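Local coordinates for protein 361aa long hypothetical D-aminopeptidase (Pyrococcus horikoshii, PDB 2DRH) that is of unproven function but probably acts as an aminopeptidase of the S58 peptidase family, at residues 30-36 with 48-54; 99-103 with 144-149; 136-141 with 174-178. All blocks are in the same frame, centred on the assembly; numbering follows the deposited sequence.

Contact 1 of 3, residues 30-36 with 48-54; sequences GHVTLIK and VRTGVTA
Strands 30-36 and 48-54 form the arms of an antiparallel beta hairpin, their short axes 4.6 Å apart at closest and 176° between directions; 28-36 is an outermost strand of the four-stranded mixed sheet within this chain. Register runs from G30 opposite A54 to K36 opposite V48. The hydrogen-bonded pairs G30-A54, V32-V52, L34-T50 and K36-V48 (CA-CA 5.1-5.3 Å) each satisfy both backbone donors and acceptors: G30 N to A54 O 3.0 Å and A54 N to G30 O 2.9 Å at one end, K36 N to V48 O 3.0 Å and V48 N to K36 O 2.8 Å at the other. From the non-hydrogen-bonded pair I35-R49, I35 CA reaches V48 O at 3.1 Å in a CA-H...O contact. Outward, R49 N is bonded to N142 OD1 and T53 to the L98 backbone. At G51 (phi 167°, psi -168°) a CB would be jammed against T50 O and would also clash with V32 O across the pair. V32, L34, V48, T50 and V52 share one face; L34 (m, t) sets CB 4.1 Å from V48 CG2, and helix 151-160 packs on V32 and L34. T50 OG1 is hydrogen-bonded to D138 and N100. On the other face T33 OG1 takes the G171 amide, and H31 ND1 and T53 OG1 share a 3.0 Å hydrogen bond of either direction; H31 NE2 is bonded to E166 O, T53 OG1 to the A172 amide. The R49 guanidinium curls back under I35 CG2, NE held by D334 O, while R49 NH1 donates to V48 O at 3.1 Å and, weakly, to K36 O at 3.1 Å.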
loop_
_atom_site.group_PDB
_atom_site.type_symbol
_atom_site.label_atom_id
_atom_site.label_comp_id
_atom_site.label_asym_id
_atom_site.label_seq_id
_atom_site.Cartn_x
_atom_site.Cartn_y
_atom_site.Cartn_z
ATOM N N GLY A 30 -20.028 10.316 22.122
ATOM C CA GLY A 30 -20.990 9.734 23.042
ATOM C C GLY A 30 -20.502 8.390 23.556
ATOM O O GLY A 30 -19.830 7.660 22.826
ATOM N N HIS A 31 -20.845 8.064 24.802
ATOM C CA HIS A 31 -20.427 6.806 25.428
ATOM C C HIS A 31 -21.573 5.976 26.000
ATOM O O HIS A 31 -22.638 6.491 26.335
ATOM C CB HIS A 31 -19.491 7.056 26.616
ATOM C CG HIS A 31 -18.216 7.756 26.278
ATOM N ND1 HIS A 31 -17.328 7.279 25.339
ATOM C CD2 HIS A 31 -17.626 8.838 26.837
ATOM C CE1 HIS A 31 -16.242 8.031 25.341
ATOM N NE2 HIS A 31 -16.398 8.983 26.242
ATOM N N VAL A 32 -21.306 4.682 26.133
ATOM C CA VAL A 32 -22.215 3.728 26.749
ATOM C C VAL A 32 -21.247 2.825 27.505
ATOM O O VAL A 32 -20.385 2.173 26.900
ATOM C CB VAL A 32 -23.030 2.923 25.715
ATOM C CG1 VAL A 32 -23.701 1.721 26.395
ATOM C CG2 VAL A 32 -24.098 3.820 25.105
ATOM N N THR A 33 -21.370 2.829 28.832
ATOM C CA THR A 33 -20.480 2.066 29.703
ATOM C C THR A 33 -21.180 0.862 30.309
ATOM O O THR A 33 -22.280 0.983 30.834
ATOM C CB THR A 33 -19.940 2.968 30.837
ATOM O OG1 THR A 33 -19.332 4.132 30.260
ATOM C CG2 THR A 33 -18.899 2.227 31.680
ATOM N N LEU A 34 -20.528 -0.296 30.237
ATOM C CA LEU A 34 -21.097 -1.535 30.757
ATOM C C LEU A 34 -20.227 -2.182 31.822
ATOM O O LEU A 34 -19.188 -2.777 31.522
ATOM C CB LEU A 34 -21.312 -2.522 29.610
ATOM C CG LEU A 34 -22.164 -1.943 28.488
ATOM C CD1 LEU A 34 -22.178 -2.889 27.295
ATOM C CD2 LEU A 34 -23.574 -1.679 29.027
ATOM N N ILE A 35 -20.671 -2.064 33.067
ATOM C CA ILE A 35 -19.958 -2.624 34.202
ATOM C C ILE A 35 -20.933 -3.438 35.043
ATOM O O ILE A 35 -21.972 -2.928 35.468
ATOM C CB ILE A 35 -19.340 -1.505 35.065
ATOM C CG1 ILE A 35 -18.426 -0.635 34.192
ATOM C CG2 ILE A 35 -18.569 -2.112 36.247
ATOM C CD1 ILE A 35 -17.644 0.425 34.959
ATOM N N LYS A 36 -20.598 -4.702 35.277
ATOM C CA LYS A 36 -21.456 -5.581 36.059
ATOM C C LYS A 36 -20.731 -6.853 36.481
ATOM O O LYS A 36 -19.963 -7.425 35.713
ATOM C CB LYS A 36 -22.700 -5.960 35.243
ATOM C CG LYS A 36 -23.467 -7.155 35.792
ATOM C CD LYS A 36 -24.430 -7.734 34.765
ATOM C CE LYS A 36 -25.056 -9.026 35.277
ATOM N NZ LYS A 36 -24.026 -10.053 35.636
ATOM N N VAL A 48 -18.432 -8.096 33.506
ATOM C CA VAL A 48 -18.475 -7.294 32.291
ATOM C C VAL A 48 -17.891 -5.904 32.507
ATOM O O VAL A 48 -18.333 -5.153 33.377
ATOM C CB VAL A 48 -19.917 -7.154 31.757
ATOM C CG1 VAL A 48 -20.808 -6.603 32.831
ATOM C CG2 VAL A 48 -19.940 -6.235 30.540
ATOM N N ARG A 49 -16.892 -5.576 31.695
ATOM C CA ARG A 49 -16.211 -4.289 31.759
ATOM C C ARG A 49 -15.902 -3.891 30.318
ATOM O O ARG A 49 -14.765 -3.977 29.869
ATOM C CB ARG A 49 -14.910 -4.426 32.556
ATOM C CG ARG A 49 -15.065 -4.994 33.974
ATOM C CD ARG A 49 -15.563 -3.957 34.980
ATOM N NE ARG A 49 -15.486 -4.443 36.362
ATOM C CZ ARG A 49 -16.344 -5.302 36.913
ATOM N NH1 ARG A 49 -17.363 -5.781 36.208
ATOM N NH2 ARG A 49 -16.178 -5.691 38.172
ATOM N N THR A 50 -16.930 -3.473 29.588
ATOM C CA THR A 50 -16.752 -3.092 28.197
ATOM C C THR A 50 -17.678 -1.924 27.854
ATOM O O THR A 50 -18.218 -1.275 28.748
ATOM C CB THR A 50 -17.027 -4.309 27.264
ATOM O OG1 THR A 50 -16.633 -3.990 25.929
ATOM C CG2 THR A 50 -18.499 -4.683 27.272
ATOM N N GLY A 51 -17.857 -1.645 26.569
ATOM C CA GLY A 51 -18.721 -0.540 26.191
ATOM C C GLY A 51 -18.597 -0.141 24.740
ATOM O O GLY A 51 -17.979 -0.845 23.942
ATOM N N VAL A 52 -19.175 1.010 24.409
ATOM C CA VAL A 52 -19.168 1.531 23.053
ATOM C C VAL A 52 -18.969 3.040 23.060
ATOM O O VAL A 52 -19.505 3.745 23.917
ATOM C CB VAL A 52 -20.511 1.220 22.340
ATOM C CG1 VAL A 52 -20.539 1.859 20.954
ATOM C CG2 VAL A 52 -20.707 -0.280 22.231
ATOM N N THR A 53 -18.189 3.533 22.106
ATOM C CA THR A 53 -17.938 4.961 21.985
ATOM C C THR A 53 -18.201 5.356 20.535
ATOM O O THR A 53 -17.705 4.712 19.602
ATOM C CB THR A 53 -16.481 5.321 22.345
ATOM O OG1 THR A 53 -16.240 5.038 23.729
ATOM C CG2 THR A 53 -16.217 6.797 22.075
ATOM N N ALA A 54 -18.985 6.413 20.351
ATOM C CA ALA A 54 -19.325 6.889 19.021
ATOM C C ALA A 54 -18.750 8.275 18.747
ATOM O O ALA A 54 -18.813 9.156 19.597
ATOM C CB ALA A 54 -20.840 6.915 18.862
#

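Contact 2 of 3, residues 99-103 with 144-149; sequences TNTLS and IRGRHV
Segment 99-103 leaves its strand extended at T99 and N100, then bends at T101 (phi -45°, psi -51°) into an N100-S103 beta turn closed by S103 N to N100 O at 3.0 Å. Segment 144-149 starts with helical angles at 144-146, where R147 N bonds to I144 O at 3.2 Å; R147 is left-handed (phi 46°, psi 69°), and V149 is extended. The CA atoms approach to 6.4 Å at L102-I144 and 5.7 Å at S103-R147. L102 and I144 (t, t) bury the most surface, L102 CB lying 3.9 Å from I144 CG1. V149 (t) directs CG2 to 3.4 Å from T99 OG1, itself hydrogen-bonded to G51 O, and 3.5 Å from S103 OG. A water donates to N100 OD1 (2.7 Å) and to I144 O (2.8 Å), while N100 ND2 bonds to T50 OG1. R147 lays CG 3.6 Å from L102 O and extends to salt bridges with D113 and E109 of the second subunit, where R145 binds backbone carbonyls, so the loop forms part of the subunit interface. The contact joins the end of strand 96-100 to the loop between strand 132-136 and helix 151-160, V149 also packing against strand 48-56.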
loop_
_atom_site.group_PDB
_atom_site.type_symbol
_atom_site.label_atom_id
_atom_site.label_comp_id
_atom_site.label_asym_id
_atom_site.label_seq_id
_atom_site.Cartn_x
_atom_site.Cartn_y
_atom_site.Cartn_z
ATOM N N THR A 99 -15.348 -0.278 19.980
ATOM C CA THR A 99 -15.835 -1.254 20.945
ATOM C C THR A 99 -14.787 -2.352 21.127
ATOM O O THR A 99 -13.644 -2.185 20.715
ATOM C CB THR A 99 -17.175 -1.868 20.508
ATOM O OG1 THR A 99 -17.703 -2.643 21.588
ATOM C CG2 THR A 99 -17.006 -2.747 19.264
ATOM N N ASN A 100 -15.152 -3.465 21.755
ATOM C CA ASN A 100 -14.165 -4.521 21.953
ATOM C C ASN A 100 -14.051 -5.402 20.713
ATOM O O ASN A 100 -14.969 -5.472 19.888
ATOM C CB ASN A 100 -14.492 -5.362 23.198
ATOM C CG ASN A 100 -15.720 -6.230 23.022
ATOM O OD1 ASN A 100 -15.706 -7.206 22.269
ATOM N ND2 ASN A 100 -16.797 -5.880 23.719
ATOM N N THR A 101 -12.916 -6.075 20.589
ATOM C CA THR A 101 -12.647 -6.927 19.437
ATOM C C THR A 101 -13.777 -7.850 18.999
ATOM O O THR A 101 -14.137 -7.871 17.822
ATOM C CB THR A 101 -11.398 -7.796 19.669
ATOM O OG1 THR A 101 -10.342 -6.975 20.175
ATOM C CG2 THR A 101 -10.939 -8.443 18.346
ATOM N N LEU A 102 -14.335 -8.613 19.934
ATOM C CA LEU A 102 -15.391 -9.558 19.593
ATOM C C LEU A 102 -16.787 -8.978 19.424
ATOM O O LEU A 102 -17.710 -9.702 19.061
ATOM C CB LEU A 102 -15.419 -10.695 20.616
ATOM C CG LEU A 102 -14.515 -11.910 20.346
ATOM C CD1 LEU A 102 -13.179 -11.480 19.798
ATOM C CD2 LEU A 102 -14.342 -12.697 21.633
ATOM N N SER A 103 -16.950 -7.681 19.676
ATOM C CA SER A 103 -18.261 -7.038 19.512
ATOM C C SER A 103 -18.386 -6.275 18.190
ATOM O O SER A 103 -19.405 -5.620 17.947
ATOM C CB SER A 103 -18.536 -6.059 20.660
ATOM O OG SER A 103 -18.724 -6.721 21.899
ATOM N N ILE A 144 -14.884 -10.921 27.339
ATOM C CA ILE A 144 -15.029 -10.637 25.918
ATOM C C ILE A 144 -15.761 -11.732 25.135
ATOM O O ILE A 144 -16.489 -11.440 24.193
ATOM C CB ILE A 144 -13.645 -10.356 25.294
ATOM C CG1 ILE A 144 -13.817 -9.611 23.969
ATOM C CG2 ILE A 144 -12.870 -11.662 25.110
ATOM C CD1 ILE A 144 -12.538 -8.965 23.481
ATOM N N ARG A 145 -15.578 -12.992 25.524
ATOM C CA ARG A 145 -16.252 -14.088 24.839
ATOM C C ARG A 145 -17.774 -13.945 24.948
ATOM O O ARG A 145 -18.508 -14.438 24.097
ATOM C CB ARG A 145 -15.836 -15.438 25.437
ATOM C CG ARG A 145 -14.385 -15.847 25.185
ATOM C CD ARG A 145 -14.052 -17.155 25.920
ATOM N NE ARG A 145 -14.898 -18.258 25.475
ATOM C CZ ARG A 145 -14.679 -18.977 24.376
ATOM N NH1 ARG A 145 -13.631 -18.721 23.605
ATOM N NH2 ARG A 145 -15.526 -19.939 24.036
ATOM N N GLY A 146 -18.242 -13.269 25.994
ATOM C CA GLY A 146 -19.674 -13.099 26.193
ATOM C C GLY A 146 -20.404 -12.085 25.321
ATOM O O GLY A 146 -21.634 -12.068 25.308
ATOM N N ARG A 147 -19.671 -11.238 24.603
ATOM C CA ARG A 147 -20.294 -10.243 23.726
ATOM C C ARG A 147 -21.444 -9.542 24.435
ATOM O O ARG A 147 -22.611 -9.708 24.080
ATOM C CB ARG A 147 -20.793 -10.906 22.438
ATOM C CG ARG A 147 -19.662 -11.408 21.545
ATOM C CD ARG A 147 -19.927 -12.816 21.023
ATOM N NE ARG A 147 -20.346 -12.816 19.629
ATOM C CZ ARG A 147 -20.675 -13.907 18.948
ATOM N NH1 ARG A 147 -20.642 -15.104 19.528
ATOM N NH2 ARG A 147 -21.024 -13.800 17.676
ATOM N N HIS A 148 -21.107 -8.744 25.439
ATOM C CA HIS A 148 -22.119 -8.049 26.223
ATOM C C HIS A 148 -22.633 -6.770 25.574
ATOM O O HIS A 148 -23.692 -6.261 25.941
ATOM C CB HIS A 148 -21.562 -7.796 27.626
ATOM C CG HIS A 148 -21.162 -9.057 28.324
ATOM N ND1 HIS A 148 -22.077 -10.026 28.684
ATOM C CD2 HIS A 148 -19.943 -9.559 28.633
ATOM C CE1 HIS A 148 -21.438 -11.069 29.180
ATOM N NE2 HIS A 148 -20.142 -10.813 29.159
ATOM N N VAL A 149 -21.891 -6.256 24.600
ATOM C CA VAL A 149 -22.327 -5.063 23.889
ATOM C C VAL A 149 -23.574 -5.449 23.105
ATOM O O VAL A 149 -23.592 -6.485 22.442
ATOM C CB VAL A 149 -21.275 -4.583 22.878
ATOM C CG1 VAL A 149 -21.888 -3.534 21.964
ATOM C CG2 VAL A 149 -20.067 -4.021 23.604
HETATM O O HOH W 1 -17.322 -8.868 23.663
#

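Contact 3 of 3, residues 136-141 with 174-178; sequences CNDSYL and TGMSA
T174 leads into the contact without touching 136-141; its OG1 is bonded to G171 O. At G175 (phi -109°, psi 26°) the chain passes close to the opposing loop: G175 O lies 3.4 Å from D138 CB and 3.7 Å from L141 CD1, and G175 N donates to a water at 2.9 Å that in turn donates to D138 OD2 at 2.8 Å. D138 (p) also takes T50 OG1 on OD2. M176 CA is 5.0 Å from D138 CA. The M176 side chain starts away but turns back (m, m, chi3 147°), bringing SD to 3.6 Å from C136 CB and CE to 3.3 Å from D138 CB and 3.5 Å from C136 O. The loop receiving it begins as strand 132-136 ends and is shaped by an Asx turn: N137 OD1 accepts from S139 N at 2.8 Å, after which L141 N bonds to D138 O at 3.0 Å in a tight turn. N137 and S139 point away, and both pack on the second subunit. S177 (m) opens the short strand 177-178 and sets OG 4.0 Å from Y140 CD2; its OG is bonded to R341, whose guanidinium makes a cation-pi contact with the Y140 ring, and H339 stacks on that ring.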
loop_
_atom_site.group_PDB
_atom_site.type_symbol
_atom_site.label_atom_id
_atom_site.label_comp_id
_atom_site.label_asym_id
_atom_site.label_seq_id
_atom_site.Cartn_x
_atom_site.Cartn_y
_atom_site.Cartn_z
ATOM N N CYS A 136 -10.344 -2.597 20.309
ATOM C CA CYS A 136 -9.233 -2.977 21.173
ATOM C C CYS A 136 -9.723 -4.171 22.015
ATOM O O CYS A 136 -10.920 -4.315 22.264
ATOM C CB CYS A 136 -8.810 -1.798 22.050
ATOM S SG CYS A 136 -7.816 -0.563 21.146
ATOM N N ASN A 137 -8.806 -5.038 22.433
ATOM C CA ASN A 137 -9.165 -6.233 23.205
ATOM C C ASN A 137 -9.172 -5.944 24.714
ATOM O O ASN A 137 -8.129 -5.653 25.289
ATOM C CB ASN A 137 -8.151 -7.344 22.889
ATOM C CG ASN A 137 -8.570 -8.700 23.421
ATOM O OD1 ASN A 137 -9.266 -8.802 24.425
ATOM N ND2 ASN A 137 -8.133 -9.751 22.750
ATOM N N ASP A 138 -10.336 -6.020 25.357
ATOM C CA ASP A 138 -10.410 -5.764 26.797
ATOM C C ASP A 138 -10.484 -7.049 27.629
ATOM O O ASP A 138 -10.862 -7.020 28.799
ATOM C CB ASP A 138 -11.616 -4.867 27.129
ATOM C CG ASP A 138 -12.897 -5.317 26.436
ATOM O OD1 ASP A 138 -12.969 -6.489 26.015
ATOM O OD2 ASP A 138 -13.836 -4.493 26.322
ATOM N N SER A 139 -10.089 -8.170 27.033
ATOM C CA SER A 139 -10.150 -9.460 27.718
ATOM C C SER A 139 -9.535 -9.534 29.114
ATOM O O SER A 139 -10.021 -10.283 29.961
ATOM C CB SER A 139 -9.526 -10.547 26.843
ATOM O OG SER A 139 -8.147 -10.311 26.685
ATOM N N TYR A 140 -8.477 -8.774 29.373
ATOM C CA TYR A 140 -7.852 -8.833 30.695
ATOM C C TYR A 140 -8.844 -8.525 31.812
ATOM O O TYR A 140 -8.807 -9.147 32.874
ATOM C CB TYR A 140 -6.667 -7.869 30.791
ATOM C CG TYR A 140 -5.835 -8.087 32.035
ATOM C CD1 TYR A 140 -5.046 -9.234 32.182
ATOM C CD2 TYR A 140 -5.864 -7.170 33.085
ATOM C CE1 TYR A 140 -4.308 -9.460 33.347
ATOM C CE2 TYR A 140 -5.133 -7.384 34.252
ATOM C CZ TYR A 140 -4.356 -8.533 34.376
ATOM O OH TYR A 140 -3.629 -8.734 35.528
ATOM N N LEU A 141 -9.739 -7.571 31.576
ATOM C CA LEU A 141 -10.728 -7.205 32.582
ATOM C C LEU A 141 -12.151 -7.588 32.179
ATOM O O LEU A 141 -13.032 -7.705 33.027
ATOM C CB LEU A 141 -10.672 -5.693 32.844
ATOM C CG LEU A 141 -9.392 -5.117 33.468
ATOM C CD1 LEU A 141 -9.477 -3.594 33.507
ATOM C CD2 LEU A 141 -9.210 -5.674 34.871
ATOM N N THR A 174 -13.890 1.493 28.822
ATOM C CA THR A 174 -14.274 0.850 30.076
ATOM C C THR A 174 -13.322 -0.212 30.644
ATOM O O THR A 174 -12.825 -0.050 31.754
ATOM C CB THR A 174 -15.696 0.251 29.962
ATOM O OG1 THR A 174 -16.631 1.308 29.686
ATOM C CG2 THR A 174 -16.096 -0.442 31.262
ATOM N N GLY A 175 -13.051 -1.285 29.900
ATOM C CA GLY A 175 -12.173 -2.318 30.435
ATOM C C GLY A 175 -10.783 -2.456 29.838
ATOM O O GLY A 175 -10.193 -3.537 29.907
ATOM N N MET A 176 -10.248 -1.375 29.273
ATOM C CA MET A 176 -8.920 -1.391 28.651
ATOM C C MET A 176 -7.738 -1.220 29.615
ATOM O O MET A 176 -7.883 -0.698 30.724
ATOM C CB MET A 176 -8.841 -0.307 27.572
ATOM C CG MET A 176 -9.850 -0.467 26.436
ATOM S SD MET A 176 -9.683 -2.012 25.494
ATOM C CE MET A 176 -11.387 -2.339 25.061
ATOM N N SER A 177 -6.567 -1.665 29.168
ATOM C CA SER A 177 -5.333 -1.589 29.946
ATOM C C SER A 177 -4.246 -0.901 29.127
ATOM O O SER A 177 -4.103 -1.168 27.939
ATOM C CB SER A 177 -4.843 -2.998 30.308
ATOM O OG SER A 177 -5.825 -3.717 31.018
ATOM N N ALA A 178 -3.474 -0.028 29.767
ATOM C CA ALA A 178 -2.385 0.677 29.094
ATOM C C ALA A 178 -1.186 0.776 30.034
ATOM O O ALA A 178 -1.297 1.325 31.134
ATOM C CB ALA A 178 -2.838 2.071 28.676
HETATM O O HOH W 2 -13.911 -1.837 27.159
#

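Overall arrangement
From the N terminus, contact 1 comes first: it closes the 11-residue loop between 30-36 and 48-54 before the others open. Contact 2 next bridges 99-103 to 144-149, a loop that includes helix 104-118 and strand 132-136. Contact 3 opens within it, at 136-141, and closes beyond it, at 174-178, so contacts 2 and 3 cross. Strand 96-100 neighbours 48-56 and 132-136 in one mixed sheet, so contact 2 reaches the hairpin of contact 1 through T50 OG1 to N100 ND2, 2.9 Å. T50 OG1 also meets D138 OD2 of contact 3 at 2.9 Å, while T101 N and C136 O, 3.1 Å apart, join contacts 2 and 3. Both of these also touch the second subunit.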